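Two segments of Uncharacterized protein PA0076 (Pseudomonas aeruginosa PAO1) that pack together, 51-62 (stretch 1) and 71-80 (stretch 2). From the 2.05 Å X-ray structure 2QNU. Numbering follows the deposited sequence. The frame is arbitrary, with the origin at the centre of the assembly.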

# COMPACT_ATOMS: atom_id res chain seq x y z
N ALA B 51 -24.50 -18.54 11.32
CA ALA B 51 -23.36 -17.81 10.69
C ALA B 51 -22.31 -17.35 11.70
O ALA B 51 -21.09 -17.57 11.51
CB ALA B 51 -23.91 -16.59 9.91
N TYR B 52 -22.78 -16.69 12.75
CA TYR B 52 -21.98 -16.14 13.83
C TYR B 52 -21.11 -17.23 14.52
O TYR B 52 -19.89 -17.07 14.70
CB TYR B 52 -22.88 -15.49 14.87
CG TYR B 52 -22.18 -14.93 16.14
CD1 TYR B 52 -22.31 -15.58 17.39
CD2 TYR B 52 -21.43 -13.75 16.11
CE1 TYR B 52 -21.72 -15.08 18.56
CE2 TYR B 52 -20.83 -13.24 17.28
CZ TYR B 52 -20.99 -13.90 18.50
OH TYR B 52 -20.45 -13.39 19.63
N LEU B 53 -21.77 -18.30 14.91
CA LEU B 53 -21.13 -19.42 15.67
C LEU B 53 -20.05 -20.10 14.92
O LEU B 53 -19.09 -20.57 15.53
CB LEU B 53 -22.18 -20.43 15.98
CG LEU B 53 -22.87 -20.36 17.32
CD1 LEU B 53 -22.80 -19.11 18.09
CD2 LEU B 53 -24.30 -20.83 17.10
N THR B 54 -20.15 -20.16 13.59
CA THR B 54 -19.14 -20.85 12.83
C THR B 54 -18.23 -19.93 12.02
O THR B 54 -17.56 -20.42 11.10
CB THR B 54 -19.78 -21.79 11.84
OG1 THR B 54 -20.65 -21.02 10.99
CG2 THR B 54 -20.58 -22.88 12.58
N SER B 55 -18.30 -18.62 12.29
CA SER B 55 -17.57 -17.63 11.55
C SER B 55 -16.09 -17.64 12.03
O SER B 55 -15.79 -18.10 13.14
CB SER B 55 -18.18 -16.25 11.75
OG SER B 55 -18.20 -15.91 13.12
N PRO B 56 -15.18 -17.13 11.18
CA PRO B 56 -13.75 -17.09 11.51
C PRO B 56 -13.33 -16.22 12.67
O PRO B 56 -14.04 -15.32 13.18
CB PRO B 56 -13.11 -16.49 10.27
CG PRO B 56 -14.08 -16.82 9.19
CD PRO B 56 -15.42 -16.61 9.83
N LEU B 57 -12.12 -16.54 13.10
CA LEU B 57 -11.39 -15.63 13.95
C LEU B 57 -10.68 -14.70 12.96
O LEU B 57 -10.07 -15.20 11.96
CB LEU B 57 -10.38 -16.39 14.82
CG LEU B 57 -11.00 -17.03 16.08
CD1 LEU B 57 -11.90 -18.24 15.73
CD2 LEU B 57 -9.91 -17.41 17.03
N TRP B 58 -10.85 -13.38 13.18
CA TRP B 58 -10.24 -12.37 12.36
C TRP B 58 -9.11 -11.66 13.10
O TRP B 58 -9.27 -11.08 14.13
CB TRP B 58 -11.28 -11.39 11.88
CG TRP B 58 -12.27 -12.02 10.99
CD1 TRP B 58 -13.53 -12.37 11.30
CD2 TRP B 58 -12.09 -12.33 9.62
NE1 TRP B 58 -14.17 -12.93 10.21
CE2 TRP B 58 -13.31 -12.88 9.15
CE3 TRP B 58 -11.05 -12.12 8.71
CZ2 TRP B 58 -13.49 -13.29 7.84
CZ3 TRP B 58 -11.21 -12.57 7.43
CH2 TRP B 58 -12.42 -13.16 7.01
N ARG B 59 -7.95 -11.77 12.53
CA ARG B 59 -6.79 -10.98 12.91
C ARG B 59 -6.98 -9.59 12.25
O ARG B 59 -7.54 -9.52 11.19
CB ARG B 59 -5.56 -11.62 12.32
CG ARG B 59 -5.38 -13.05 12.72
CD ARG B 59 -4.37 -13.77 11.88
NE ARG B 59 -4.34 -15.21 12.22
CZ ARG B 59 -3.50 -16.09 11.68
NH1 ARG B 59 -2.55 -15.69 10.85
NH2 ARG B 59 -3.55 -17.36 12.03
N PHE B 60 -6.57 -8.53 12.92
CA PHE B 60 -6.71 -7.22 12.38
C PHE B 60 -5.57 -6.27 12.74
O PHE B 60 -4.90 -6.41 13.74
CB PHE B 60 -8.04 -6.62 12.84
CG PHE B 60 -8.16 -6.46 14.34
CD1 PHE B 60 -7.65 -5.33 14.99
CD2 PHE B 60 -8.82 -7.41 15.10
CE1 PHE B 60 -7.77 -5.19 16.36
CE2 PHE B 60 -8.94 -7.29 16.45
CZ PHE B 60 -8.43 -6.21 17.10
N ALA B 61 -5.43 -5.26 11.87
CA ALA B 61 -4.65 -4.08 12.14
C ALA B 61 -5.41 -2.84 11.67
O ALA B 61 -5.84 -2.73 10.51
CB ALA B 61 -3.37 -4.18 11.44
N ILE B 62 -5.62 -1.96 12.62
CA ILE B 62 -6.42 -0.76 12.48
C ILE B 62 -5.57 0.51 12.66
O ILE B 62 -4.86 0.67 13.64
CB ILE B 62 -7.53 -0.79 13.47
CG1 ILE B 62 -8.40 -2.06 13.12
CG2 ILE B 62 -8.32 0.53 13.47
CD1 ILE B 62 -9.43 -2.37 14.13
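Stretch 2, residues 71-80: AVTGVVMPSI

The phenylalanine ring of F60 lies flat over a glycine of the neighbouring strand, and this is the most distinctive feature of the contact. F60 takes chi1 of 62° (p), which folds its ring back across stretch 2 so that G74 CA sits 4.0 Å from the centroid of the F60 ring, 20° off the ring normal. The absence of a side chain at G74 is what leaves the room: an ideal CB there would come within 3.0 Å of F60 CZ, a clash. G74 also holds a very extended backbone, phi/psi 168/-162. F60 has the largest area covered by the other stretch, 100 Å² of a total of 811 Å² summed over both sides.

Around this pair the frame is a regular antiparallel ladder. Stretch 2 is extended from A71 to M77 and runs against the strand of stretch 1 that ends at I62, with 158° between their N-to-C directions and a closest approach of the axes of 4.6 Å. The register sets W58 against V76, R59 against V75, F60 against G74, A61 against T73 and I62 against V72. The pairs alternate. W58–V76, F60–G74 and I62–V72 are hydrogen-bonded pairs, each closed by two backbone bonds: W58 N to V76 O at 3.0 Å and V76 N to W58 O at 2.9 Å; F60 N to G74 O at 2.9 Å and G74 N to F60 O at 3.0 Å; I62 N to V72 O at 2.7 Å and V72 N to I62 O at 3.1 Å. Between them, R59–V75 and A61–T73 bring their CA atoms to 4.2 and 4.3 Å. The carbonyl of F60 takes a further bond, from T73 OG1 to F60 O at 2.8 Å.

Side chains follow the same alternation. On the face that carries F60, the valines at V72 and V76 lie along the strand on either side of G74 and border the ring: V72 CG2 is 3.9 Å from F60 CE1, and V76 CG1 is 4.3 Å from F60 CD2. Each also meets its own cross-strand partner, V72 CG1 at 3.7 Å from I62 CB and V76 CG1 at 4.1 Å from W58 CB. On the other face R59 CG packs on V75 CG2 at 3.9 Å.

Past the ladder, L57 CG meets CG of the selenomethionine M77 at 3.6 Å, and the chain of stretch 2 leaves its strand at P78. The proline ring reaches the end of the helix in stretch 1, where P78 CB makes a CH-pi contact over the face of the Y52 ring, 3.7 Å from its centroid and 14° off the normal. At the edge of the same ring, Y52 OH donates to S79 O at 2.7 Å. One tyrosine thus uses both its face and its hydroxyl on consecutive residues, joining the helix end to the segment beyond the strand.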

# COMPACT_ATOMS: atom_id res chain seq x y z
N ALA B 71 -2.83 3.16 17.15
CA ALA B 71 -3.11 2.06 16.28
C ALA B 71 -3.47 0.83 17.16
O ALA B 71 -3.13 0.74 18.37
CB ALA B 71 -1.94 1.77 15.39
N VAL B 72 -4.13 -0.13 16.52
CA VAL B 72 -4.53 -1.32 17.22
C VAL B 72 -4.40 -2.54 16.32
O VAL B 72 -4.71 -2.53 15.10
CB VAL B 72 -5.88 -1.09 18.00
CG1 VAL B 72 -6.91 -0.46 17.15
CG2 VAL B 72 -6.42 -2.38 18.70
N THR B 73 -3.86 -3.59 16.95
CA THR B 73 -3.76 -4.89 16.31
C THR B 73 -4.25 -5.98 17.27
O THR B 73 -4.26 -5.80 18.47
CB THR B 73 -2.35 -5.18 15.85
OG1 THR B 73 -2.35 -6.33 15.01
CG2 THR B 73 -1.41 -5.39 17.01
N GLY B 74 -4.72 -7.09 16.70
CA GLY B 74 -5.27 -8.14 17.53
C GLY B 74 -6.02 -9.21 16.79
O GLY B 74 -5.81 -9.41 15.59
N VAL B 75 -6.83 -9.92 17.54
CA VAL B 75 -7.69 -10.96 16.98
C VAL B 75 -9.05 -10.88 17.66
O VAL B 75 -9.13 -10.62 18.83
CB VAL B 75 -7.10 -12.38 17.12
CG1 VAL B 75 -8.00 -13.39 16.36
CG2 VAL B 75 -5.67 -12.45 16.61
N VAL B 76 -10.12 -11.06 16.89
CA VAL B 76 -11.46 -11.06 17.47
C VAL B 76 -12.14 -12.37 17.09
O VAL B 76 -11.94 -12.88 15.98
CB VAL B 76 -12.36 -9.89 17.01
CG1 VAL B 76 -12.42 -9.74 15.49
CG2 VAL B 76 -13.78 -10.04 17.55
N MSE B 77 -12.89 -12.94 18.04
CA MSE B 77 -13.59 -14.23 17.89
C MSE B 77 -15.03 -14.17 18.37
O MSE B 77 -15.26 -13.64 19.41
CB MSE B 77 -12.86 -15.28 18.77
CG MSE B 77 -13.51 -16.69 18.68
SE MSE B 77 -12.70 -17.96 20.02
CE MSE B 77 -13.58 -17.30 21.55
N PRO B 78 -15.98 -14.79 17.65
CA PRO B 78 -17.34 -14.89 18.20
C PRO B 78 -17.35 -15.57 19.57
O PRO B 78 -16.62 -16.55 19.78
CB PRO B 78 -18.10 -15.75 17.17
CG PRO B 78 -17.28 -15.65 15.93
CD PRO B 78 -15.87 -15.40 16.31
N SER B 79 -18.12 -15.04 20.50
CA SER B 79 -18.10 -15.50 21.89
C SER B 79 -19.46 -15.33 22.55
O SER B 79 -20.46 -14.94 21.90
CB SER B 79 -17.00 -14.78 22.66
OG SER B 79 -16.73 -15.43 23.92
N ILE B 80 -19.47 -15.60 23.84
CA ILE B 80 -20.71 -15.71 24.60
C ILE B 80 -20.40 -15.58 26.08
O ILE B 80 -19.28 -15.90 26.50
CB ILE B 80 -21.38 -17.09 24.31
CG1 ILE B 80 -22.85 -17.11 24.74
CG2 ILE B 80 -20.65 -18.20 25.04
CD1 ILE B 80 -23.51 -18.49 24.55